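Local coordinates for endo alpha-1,4 polygalactosaminidase (Neosartorya fumigata, PDB 6OJ1), which cleaves alpha-1,4-linked galactosamine polymers at internal bonds and so disrupts microbial biofilms, at residues V55-E58 against I59-I62; A124-R127 against Q128-D132; D135-D139 against K140-G144. All coordinates share one frame; numbering follows the deposited sequence.

Overall arrangement
All three contacts are local, made along one continuous run of chain within a GH114 (beta/alpha)-barrel. Interaction 1 is the most buried: a loop enters barrel strand 59-63, and a tyrosine reaches back to hydrogen-bond a loop carbonyl. Interactions 2 and 3 share helix 124-140 and are partly buried, the former near its start and the latter at its end; their centres lie about 16 Å apart. Regular helical bonding with apolar side chains on the inner face marks interaction 2, whereas interaction 3 pairs a Schellman turn with a salt-bridge network on its surface. Interactions 1 and 2 lie on opposite sides of the chain's centre.

Interaction 1: residues V55-E58 against I59-I62; sequences VDAE and IYDI
Y60 reaches back along the chain to V55 with its phenol oxygen, while its ring passes A57 on the way. The hydroxyl donates to the V55 carbonyl, OH to O at 2.6 Å, meeting a lone pair in the carbonyl plane with a C=O...OH angle of 122°. A57 O also lies at the edge of this ring, close to its plane, with Y60 CE1 at 3.6 Å. The A57 methyl adds an apolar touch, CB to CE1 of Y60 at 4.1 Å, and V55 CB sits 3.3 Å from Y60 OH. Y60 CG is anti to its own carbonyl carbon (chi1 -85°), and this turns the ring edge toward the incoming loop. D56 is the centre of an inverse gamma turn, in which A57 N makes a weak bond to V55 O, and V55 O thus receives two donors. The turn belongs to the loop that delivers the chain into strand 59-63, a strand of the (beta/alpha)-barrel lying between strands 42-45 and 81-87. E58, the last residue of that loop, is exposed and its extended chain leads away from the strand. I59 begins the strand, and its side chain packs on I83 of strand 81-87 and on W34 and T40 in loops, while Y60 lies against R80 and Q43.

Interaction 2: residues A124-R127 against Q128-D132; sequences ANVR and QIMLD
I129 sets its CG1 against the carbonyl oxygen of N125, one helical turn earlier, with CG1 3.2 Å from N125 O. Its CD1 then meets the amide nitrogen ND2 of N125 at 3.8 Å, the two side chains crossing obliquely. CG1 stands beside the backbone N of I129 (chi1 -67°), which brings it to the oxygen. A quarter of a turn on, V126 and M130 run side by side, pointing the same way. The M130 chain bends at its second torsion (chi2 -47°), bringing CE to 4.1 Å from V126 CG1, while its CG rests on the V126 carbonyl oxygen. On the more exposed side, the Q128 chain also bends, and its amide NE2 donates to D132 OD1 over 3.1 Å. The acceptor lies in the amide plane of Q128, but the carboxylate is approached from above its own plane. Beneath these side chains runs the regular i to i+4 bonding of an alpha-helix, represented by M130 N to V126 O at 2.9 Å.

N125, R127 and D132 also reach other parts of the fold. N125 ND2 binds D105 OD2 and the backbone oxygen of K100, and D132 OD2 forms a salt bridge with K100. R127 stretches out extended, giving NE to I121 O and NH2 to S168 OG, with a cation-pi contact to F172. Helix 163-179 thus packs along one flank, its F169, F172, L173 and A176 meeting R127, M130 and L131, while strand 116-119 supplies L119 beneath V126 and M130.

Interaction 3: residues D135-D139 against K140-G144; sequences DMARD and KGCDG
M136 lies alongside K140, both side chains pointing the same way, and its CG touches K140 CE at 3.8 Å. CG of M136 is anti to the backbone N (chi1 171°), which sets it next to the extended lysine chain; K140 carries its ammonium on to the backbone oxygens of L64 and N67. The M136 carbonyl accepts from K140 N, O to N at 2.8 Å. A137 follows, with its methyl CB 3.7 Å from C142 SG, and its oxygen takes C142 N at 3.0 Å. R138 O accepts from G141 N at 3.0 Å. These last two bonds, with positive phi at G141, make the Schellman motif at the C-terminal end of the helix, which turns the chain toward barrel strand 144-148. On the outer surface, the R138 guanidinium grips D139 side-on, NE and NH2 both donating to OD1 from one face of the carboxylate plane. D135 is a second charge partner of R138, through a contact of charges alone, and forms a salt bridge with R180. Past G141, C142 is joined by a disulfide to C84 on the adjacent strand 81-87.

Interaction 1: residues V55-E58 against I59-I62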
ATOM      1  N   VAL A  55       8.217  17.847  -1.339  1.00 34.91           N
ATOM      2  CA  VAL A  55       7.128  17.557  -2.256  1.00 34.79           C
ATOM      3  C   VAL A  55       5.834  18.084  -1.651  1.00 33.62           C
ATOM      4  O   VAL A  55       5.462  17.725  -0.529  1.00 31.19           O
ATOM      5  CB  VAL A  55       7.052  16.052  -2.541  1.00 33.33           C
ATOM      6  CG1 VAL A  55       5.937  15.752  -3.520  1.00 42.56           C
ATOM      7  CG2 VAL A  55       8.400  15.565  -3.076  1.00 37.43           C
ATOM      8  N   ASP A  56       5.145  18.943  -2.396  1.00 27.74           N
ATOM      9  CA  ASP A  56       3.901  19.553  -1.937  1.00 32.64           C
ATOM     10  C   ASP A  56       2.731  18.594  -2.174  1.00 34.47           C
ATOM     11  O   ASP A  56       1.874  18.797  -3.033  1.00 46.64           O
ATOM     12  CB  ASP A  56       3.683  20.878  -2.653  1.00 44.14           C
ATOM     13  CG  ASP A  56       2.447  21.588  -2.181  1.00 50.68           C
ATOM     14  OD1 ASP A  56       2.062  21.379  -1.009  1.00 50.81           O
ATOM     15  OD2 ASP A  56       1.855  22.340  -2.986  1.00 65.66           O
ATOM     16  N   ALA A  57       2.710  17.521  -1.388  1.00 28.58           N
ATOM     17  CA  ALA A  57       1.631  16.549  -1.426  1.00 22.55           C
ATOM     18  C   ALA A  57       0.927  16.516  -0.077  1.00 31.82           C
ATOM     19  O   ALA A  57       1.572  16.636   0.966  1.00 30.02           O
ATOM     20  CB  ALA A  57       2.152  15.145  -1.760  1.00 24.98           C
ATOM     21  N   GLU A  58      -0.398  16.323  -0.100  1.00 28.33           N
ATOM     22  CA  GLU A  58      -1.168  16.306   1.143  1.00 31.12           C
ATOM     23  C   GLU A  58      -0.953  15.025   1.929  1.00 27.80           C
ATOM     24  O   GLU A  58      -1.132  15.019   3.150  1.00 28.10           O
ATOM     25  CB  GLU A  58      -2.668  16.443   0.874  1.00 32.54           C
ATOM     26  CG  GLU A  58      -3.154  17.800   0.441  1.00 47.25           C
ATOM     27  CD  GLU A  58      -4.670  17.835   0.336  1.00 53.80           C
ATOM     28  OE1 GLU A  58      -5.347  17.464   1.324  1.00 53.06           O
ATOM     29  OE2 GLU A  58      -5.182  18.206  -0.741  1.00 55.93           O
ATOM     30  N   ILE A  59      -0.629  13.924   1.250  1.00 21.87           N
ATOM     31  CA  ILE A  59      -0.517  12.617   1.883  1.00 20.27           C
ATOM     32  C   ILE A  59       0.850  12.040   1.554  1.00 20.49           C
ATOM     33  O   ILE A  59       1.261  12.048   0.390  1.00 22.09           O
ATOM     34  CB  ILE A  59      -1.624  11.648   1.409  1.00 23.93           C
ATOM     35  CG1 ILE A  59      -3.004  12.121   1.880  1.00 26.29           C
ATOM     36  CG2 ILE A  59      -1.327  10.245   1.893  1.00 22.03           C
ATOM     37  CD1 ILE A  59      -4.165  11.359   1.218  1.00 27.32           C
ATOM     38  N   TYR A  60       1.548  11.541   2.573  1.00 22.36           N
ATOM     39  CA  TYR A  60       2.808  10.828   2.395  1.00 19.07           C
ATOM     40  C   TYR A  60       2.632   9.391   2.854  1.00 22.10           C
ATOM     41  O   TYR A  60       2.177   9.161   3.973  1.00 20.68           O
ATOM     42  CB  TYR A  60       3.943  11.474   3.204  1.00 18.73           C
ATOM     43  CG  TYR A  60       4.657  12.641   2.530  1.00 17.29           C
ATOM     44  CD1 TYR A  60       3.967  13.777   2.140  1.00 20.11           C
ATOM     45  CD2 TYR A  60       6.031  12.602   2.318  1.00 19.27           C
ATOM     46  CE1 TYR A  60       4.625  14.843   1.537  1.00 26.33           C
ATOM     47  CE2 TYR A  60       6.692  13.650   1.718  1.00 22.23           C
ATOM     48  CZ  TYR A  60       5.982  14.771   1.333  1.00 28.51           C
ATOM     49  OH  TYR A  60       6.630  15.836   0.743  1.00 26.00           O
ATOM     50  N   ASP A  61       2.995   8.435   1.993  1.00 17.40           N
ATOM     51  CA  ASP A  61       2.974   7.004   2.302  1.00 16.58           C
ATOM     52  C   ASP A  61       4.434   6.597   2.511  1.00 20.12           C
ATOM     53  O   ASP A  61       5.249   6.682   1.582  1.00 19.39           O
ATOM     54  CB  ASP A  61       2.306   6.233   1.160  1.00 17.53           C
ATOM     55  CG  ASP A  61       2.155   4.745   1.433  1.00 19.31           C
ATOM     56  OD1 ASP A  61       2.655   4.232   2.453  1.00 19.64           O
ATOM     57  OD2 ASP A  61       1.504   4.081   0.592  1.00 18.55           O
ATOM     58  N   ILE A  62       4.779   6.199   3.740  1.00 14.42           N
ATOM     59  CA  ILE A  62       6.166   5.915   4.101  1.00 15.84           C
ATOM     60  C   ILE A  62       6.225   4.625   4.915  1.00 17.51           C
ATOM     61  O   ILE A  62       5.224   4.158   5.469  1.00 15.49           O
ATOM     62  CB  ILE A  62       6.809   7.069   4.892  1.00 16.49           C
ATOM     63  CG1 ILE A  62       6.045   7.295   6.206  1.00 17.52           C
ATOM     64  CG2 ILE A  62       6.819   8.372   4.055  1.00 20.08           C
ATOM     65  CD1 ILE A  62       6.608   8.440   7.073  1.00 20.21           C
TER

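Interaction 2: residues A124-R127 against Q128-D132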
ATOM      1  N   ALA A 124      -3.095 -17.868  12.770  1.00 20.10           N
ATOM      2  CA  ALA A 124      -3.278 -17.034  13.961  1.00 20.19           C
ATOM      3  C   ALA A 124      -1.998 -16.277  14.300  1.00 19.57           C
ATOM      4  O   ALA A 124      -2.047 -15.130  14.756  1.00 22.93           O
ATOM      5  CB  ALA A 124      -3.709 -17.883  15.160  1.00 23.06           C
ATOM      6  N   ASN A 125      -0.842 -16.910  14.092  1.00 20.08           N
ATOM      7  CA  ASN A 125       0.417 -16.252  14.438  1.00 19.29           C
ATOM      8  C   ASN A 125       0.702 -15.078  13.512  1.00 18.75           C
ATOM      9  O   ASN A 125       1.138 -14.010  13.967  1.00 18.30           O
ATOM     10  CB  ASN A 125       1.565 -17.260  14.394  1.00 22.39           C
ATOM     11  CG  ASN A 125       2.849 -16.709  15.015  1.00 23.30           C
ATOM     12  OD1 ASN A 125       2.865 -16.288  16.178  1.00 24.40           O
ATOM     13  ND2 ASN A 125       3.925 -16.706  14.241  1.00 20.62           N
ATOM     14  N   VAL A 126       0.480 -15.260  12.207  1.00 20.82           N
ATOM     15  CA  VAL A 126       0.631 -14.158  11.265  1.00 16.12           C
ATOM     16  C   VAL A 126      -0.325 -13.026  11.618  1.00 18.01           C
ATOM     17  O   VAL A 126       0.059 -11.846  11.650  1.00 16.55           O
ATOM     18  CB  VAL A 126       0.408 -14.659   9.823  1.00 18.96           C
ATOM     19  CG1 VAL A 126       0.288 -13.461   8.839  1.00 16.60           C
ATOM     20  CG2 VAL A 126       1.589 -15.552   9.398  1.00 17.85           C
ATOM     21  N   ARG A 127      -1.582 -13.365  11.882  1.00 20.26           N
ATOM     22  CA  ARG A 127      -2.558 -12.334  12.216  1.00 18.97           C
ATOM     23  C   ARG A 127      -2.162 -11.576  13.481  1.00 18.65           C
ATOM     24  O   ARG A 127      -2.291 -10.347  13.535  1.00 17.78           O
ATOM     25  CB  ARG A 127      -3.942 -12.968  12.320  1.00 17.44           C
ATOM     26  CG  ARG A 127      -4.412 -13.374  10.926  1.00 19.22           C
ATOM     27  CD  ARG A 127      -5.849 -13.812  10.933  1.00 24.53           C
ATOM     28  NE  ARG A 127      -6.353 -14.001   9.574  1.00 23.39           N
ATOM     29  CZ  ARG A 127      -7.644 -13.911   9.264  1.00 24.26           C
ATOM     30  NH1 ARG A 127      -8.524 -13.606  10.212  1.00 23.70           N
ATOM     31  NH2 ARG A 127      -8.051 -14.104   8.019  1.00 23.86           N
ATOM     32  N   GLN A 128      -1.617 -12.275  14.484  1.00 18.23           N
ATOM     33  CA  GLN A 128      -1.195 -11.581  15.700  1.00 16.18           C
ATOM     34  C   GLN A 128       0.003 -10.676  15.428  1.00 17.51           C
ATOM     35  O   GLN A 128       0.093  -9.586  15.997  1.00 18.66           O
ATOM     36  CB  GLN A 128      -0.876 -12.570  16.820  1.00 21.34           C
ATOM     37  CG  GLN A 128      -0.546 -11.892  18.163  1.00 25.36           C
ATOM     38  CD  GLN A 128      -1.663 -10.990  18.674  1.00 29.44           C
ATOM     39  OE1 GLN A 128      -2.786 -11.444  18.888  1.00 26.51           O
ATOM     40  NE2 GLN A 128      -1.356  -9.707  18.873  1.00 29.84           N
ATOM     41  N   ILE A 129       0.937 -11.111  14.579  1.00 18.17           N
ATOM     42  CA  ILE A 129       2.055 -10.238  14.215  1.00 15.85           C
ATOM     43  C   ILE A 129       1.535  -8.976  13.537  1.00 20.82           C
ATOM     44  O   ILE A 129       2.015  -7.864  13.805  1.00 17.73           O
ATOM     45  CB  ILE A 129       3.064 -10.987  13.320  1.00 15.00           C
ATOM     46  CG1 ILE A 129       3.760 -12.102  14.110  1.00 18.92           C
ATOM     47  CG2 ILE A 129       4.120 -10.000  12.717  1.00 14.97           C
ATOM     48  CD1 ILE A 129       4.483 -13.102  13.202  1.00 19.50           C
ATOM     49  N   MET A 130       0.542  -9.121  12.648  1.00 14.71           N
ATOM     50  CA  MET A 130       0.000  -7.935  11.988  1.00 18.83           C
ATOM     51  C   MET A 130      -0.722  -7.027  12.974  1.00 17.98           C
ATOM     52  O   MET A 130      -0.690  -5.800  12.810  1.00 17.40           O
ATOM     53  CB  MET A 130      -0.931  -8.322  10.835  1.00 17.71           C
ATOM     54  CG  MET A 130      -0.202  -9.133   9.749  1.00 19.91           C
ATOM     55  SD  MET A 130       1.390  -8.405   9.273  1.00 18.62           S
ATOM     56  CE  MET A 130       2.270  -9.851   8.647  1.00 20.27           C
ATOM     57  N   LEU A 131      -1.373  -7.596  13.992  1.00 18.37           N
ATOM     58  CA  LEU A 131      -1.938  -6.755  15.045  1.00 18.26           C
ATOM     59  C   LEU A 131      -0.847  -6.011  15.794  1.00 18.58           C
ATOM     60  O   LEU A 131      -1.018  -4.838  16.135  1.00 18.43           O
ATOM     61  CB  LEU A 131      -2.757  -7.588  16.030  1.00 19.62           C
ATOM     62  CG  LEU A 131      -4.040  -8.216  15.497  1.00 19.13           C
ATOM     63  CD1 LEU A 131      -4.683  -9.023  16.602  1.00 21.94           C
ATOM     64  CD2 LEU A 131      -4.984  -7.126  14.997  1.00 19.59           C
ATOM     65  N   ASP A 132       0.278  -6.683  16.074  1.00 16.29           N
ATOM     66  CA  ASP A 132       1.413  -5.996  16.701  1.00 17.29           C
ATOM     67  C   ASP A 132       1.920  -4.848  15.821  1.00 19.50           C
ATOM     68  O   ASP A 132       2.283  -3.776  16.329  1.00 18.79           O
ATOM     69  CB  ASP A 132       2.562  -6.975  16.967  1.00 18.29           C
ATOM     70  CG  ASP A 132       2.239  -8.036  18.009  1.00 28.87           C
ATOM     71  OD1 ASP A 132       1.188  -7.963  18.678  1.00 27.72           O
ATOM     72  OD2 ASP A 132       3.061  -8.973  18.137  1.00 27.45           O
TER

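Interaction 3: residues D135-D139 against K140-G144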
ATOM      1  N   ASP A 135      -0.495  -2.008  16.072  1.00 17.70           N
ATOM      2  CA  ASP A 135      -0.211  -1.313  17.322  1.00 19.69           C
ATOM      3  C   ASP A 135       0.921  -0.317  17.134  1.00 19.04           C
ATOM      4  O   ASP A 135       0.830   0.837  17.572  1.00 22.07           O
ATOM      5  CB  ASP A 135       0.176  -2.305  18.429  1.00 20.23           C
ATOM      6  CG  ASP A 135      -0.993  -3.083  18.994  1.00 22.72           C
ATOM      7  OD1 ASP A 135      -2.163  -2.846  18.617  1.00 20.71           O
ATOM      8  OD2 ASP A 135      -0.717  -3.963  19.842  1.00 23.35           O
ATOM      9  N   MET A 136       2.003  -0.752  16.486  1.00 21.66           N
ATOM     10  CA  MET A 136       3.125   0.150  16.245  1.00 19.05           C
ATOM     11  C   MET A 136       2.709   1.345  15.393  1.00 17.43           C
ATOM     12  O   MET A 136       3.067   2.491  15.695  1.00 21.39           O
ATOM     13  CB  MET A 136       4.286  -0.590  15.577  1.00 18.43           C
ATOM     14  CG  MET A 136       5.378   0.416  15.129  1.00 22.31           C
ATOM     15  SD  MET A 136       6.746  -0.389  14.267  1.00 29.71           S
ATOM     16  CE  MET A 136       7.551  -1.122  15.670  1.00 27.47           C
ATOM     17  N   ALA A 137       1.954   1.098  14.315  1.00 18.76           N
ATOM     18  CA  ALA A 137       1.478   2.200  13.479  1.00 18.36           C
ATOM     19  C   ALA A 137       0.660   3.192  14.290  1.00 17.87           C
ATOM     20  O   ALA A 137       0.869   4.410  14.195  1.00 19.61           O
ATOM     21  CB  ALA A 137       0.654   1.668  12.303  1.00 17.99           C
ATOM     22  N   ARG A 138      -0.292   2.691  15.081  1.00 16.43           N
ATOM     23  CA  ARG A 138      -1.074   3.568  15.947  1.00 18.94           C
ATOM     24  C   ARG A 138      -0.172   4.349  16.899  1.00 18.09           C
ATOM     25  O   ARG A 138      -0.298   5.572  17.036  1.00 22.21           O
ATOM     26  CB  ARG A 138      -2.091   2.748  16.746  1.00 16.96           C
ATOM     27  CG  ARG A 138      -2.845   3.576  17.787  1.00 20.15           C
ATOM     28  CD  ARG A 138      -3.336   2.673  18.948  1.00 23.86           C
ATOM     29  NE  ARG A 138      -2.230   1.933  19.567  1.00 21.21           N
ATOM     30  CZ  ARG A 138      -2.334   0.723  20.116  1.00 25.14           C
ATOM     31  NH1 ARG A 138      -3.510   0.063  20.155  1.00 20.64           N
ATOM     32  NH2 ARG A 138      -1.250   0.166  20.645  1.00 22.10           N
ATOM     33  N   ASP A 139       0.747   3.648  17.567  1.00 19.86           N
ATOM     34  CA  ASP A 139       1.616   4.287  18.551  1.00 22.66           C
ATOM     35  C   ASP A 139       2.500   5.348  17.918  1.00 20.84           C
ATOM     36  O   ASP A 139       2.839   6.341  18.575  1.00 22.71           O
ATOM     37  CB  ASP A 139       2.493   3.245  19.256  1.00 23.98           C
ATOM     38  CG  ASP A 139       1.703   2.295  20.136  1.00 31.09           C
ATOM     39  OD1 ASP A 139       0.529   2.591  20.452  1.00 25.12           O
ATOM     40  OD2 ASP A 139       2.256   1.232  20.498  1.00 27.52           O
ATOM     41  N   LYS A 140       2.883   5.164  16.650  1.00 20.19           N
ATOM     42  CA  LYS A 140       3.715   6.154  15.968  1.00 23.24           C
ATOM     43  C   LYS A 140       2.907   7.319  15.420  1.00 23.79           C
ATOM     44  O   LYS A 140       3.496   8.290  14.935  1.00 25.75           O
ATOM     45  CB  LYS A 140       4.495   5.489  14.827  1.00 23.26           C
ATOM     46  CG  LYS A 140       5.629   4.589  15.301  1.00 23.91           C
ATOM     47  CD  LYS A 140       6.516   4.193  14.117  1.00 23.59           C
ATOM     48  CE  LYS A 140       7.696   3.372  14.582  1.00 28.67           C
ATOM     49  NZ  LYS A 140       8.683   3.106  13.489  1.00 24.07           N
ATOM     50  N   GLY A 141       1.580   7.245  15.483  1.00 20.00           N
ATOM     51  CA  GLY A 141       0.744   8.341  15.049  1.00 20.94           C
ATOM     52  C   GLY A 141       0.293   8.267  13.610  1.00 21.51           C
ATOM     53  O   GLY A 141      -0.237   9.264  13.103  1.00 23.48           O
ATOM     54  N   CYS A 142       0.480   7.117  12.943  1.00 22.68           N
ATOM     55  CA  CYS A 142       0.043   6.943  11.563  1.00 19.82           C
ATOM     56  C   CYS A 142      -1.435   7.275  11.420  1.00 23.23           C
ATOM     57  O   CYS A 142      -2.257   6.867  12.243  1.00 24.94           O
ATOM     58  CB  CYS A 142       0.281   5.505  11.100  1.00 17.84           C
ATOM     59  SG  CYS A 142       2.001   4.961  11.214  1.00 22.75           S
ATOM     60  N   ASP A 143      -1.772   8.004  10.358  1.00 19.69           N
ATOM     61  CA  ASP A 143      -3.176   8.290  10.070  1.00 21.68           C
ATOM     62  C   ASP A 143      -3.860   7.106   9.424  1.00 22.71           C
ATOM     63  O   ASP A 143      -5.067   6.912   9.604  1.00 21.32           O
ATOM     64  CB  ASP A 143      -3.296   9.513   9.162  1.00 21.91           C
ATOM     65  CG  ASP A 143      -2.808  10.762   9.834  1.00 31.19           C
ATOM     66  OD1 ASP A 143      -3.471  11.206  10.802  1.00 26.99           O
ATOM     67  OD2 ASP A 143      -1.750  11.293   9.423  1.00 24.41           O
ATOM     68  N   GLY A 144      -3.106   6.307   8.683  1.00 18.16           N
ATOM     69  CA  GLY A 144      -3.656   5.154   7.999  1.00 19.54           C
ATOM     70  C   GLY A 144      -2.519   4.202   7.728  1.00 19.87           C
ATOM     71  O   GLY A 144      -1.354   4.511   7.985  1.00 17.51           O
TER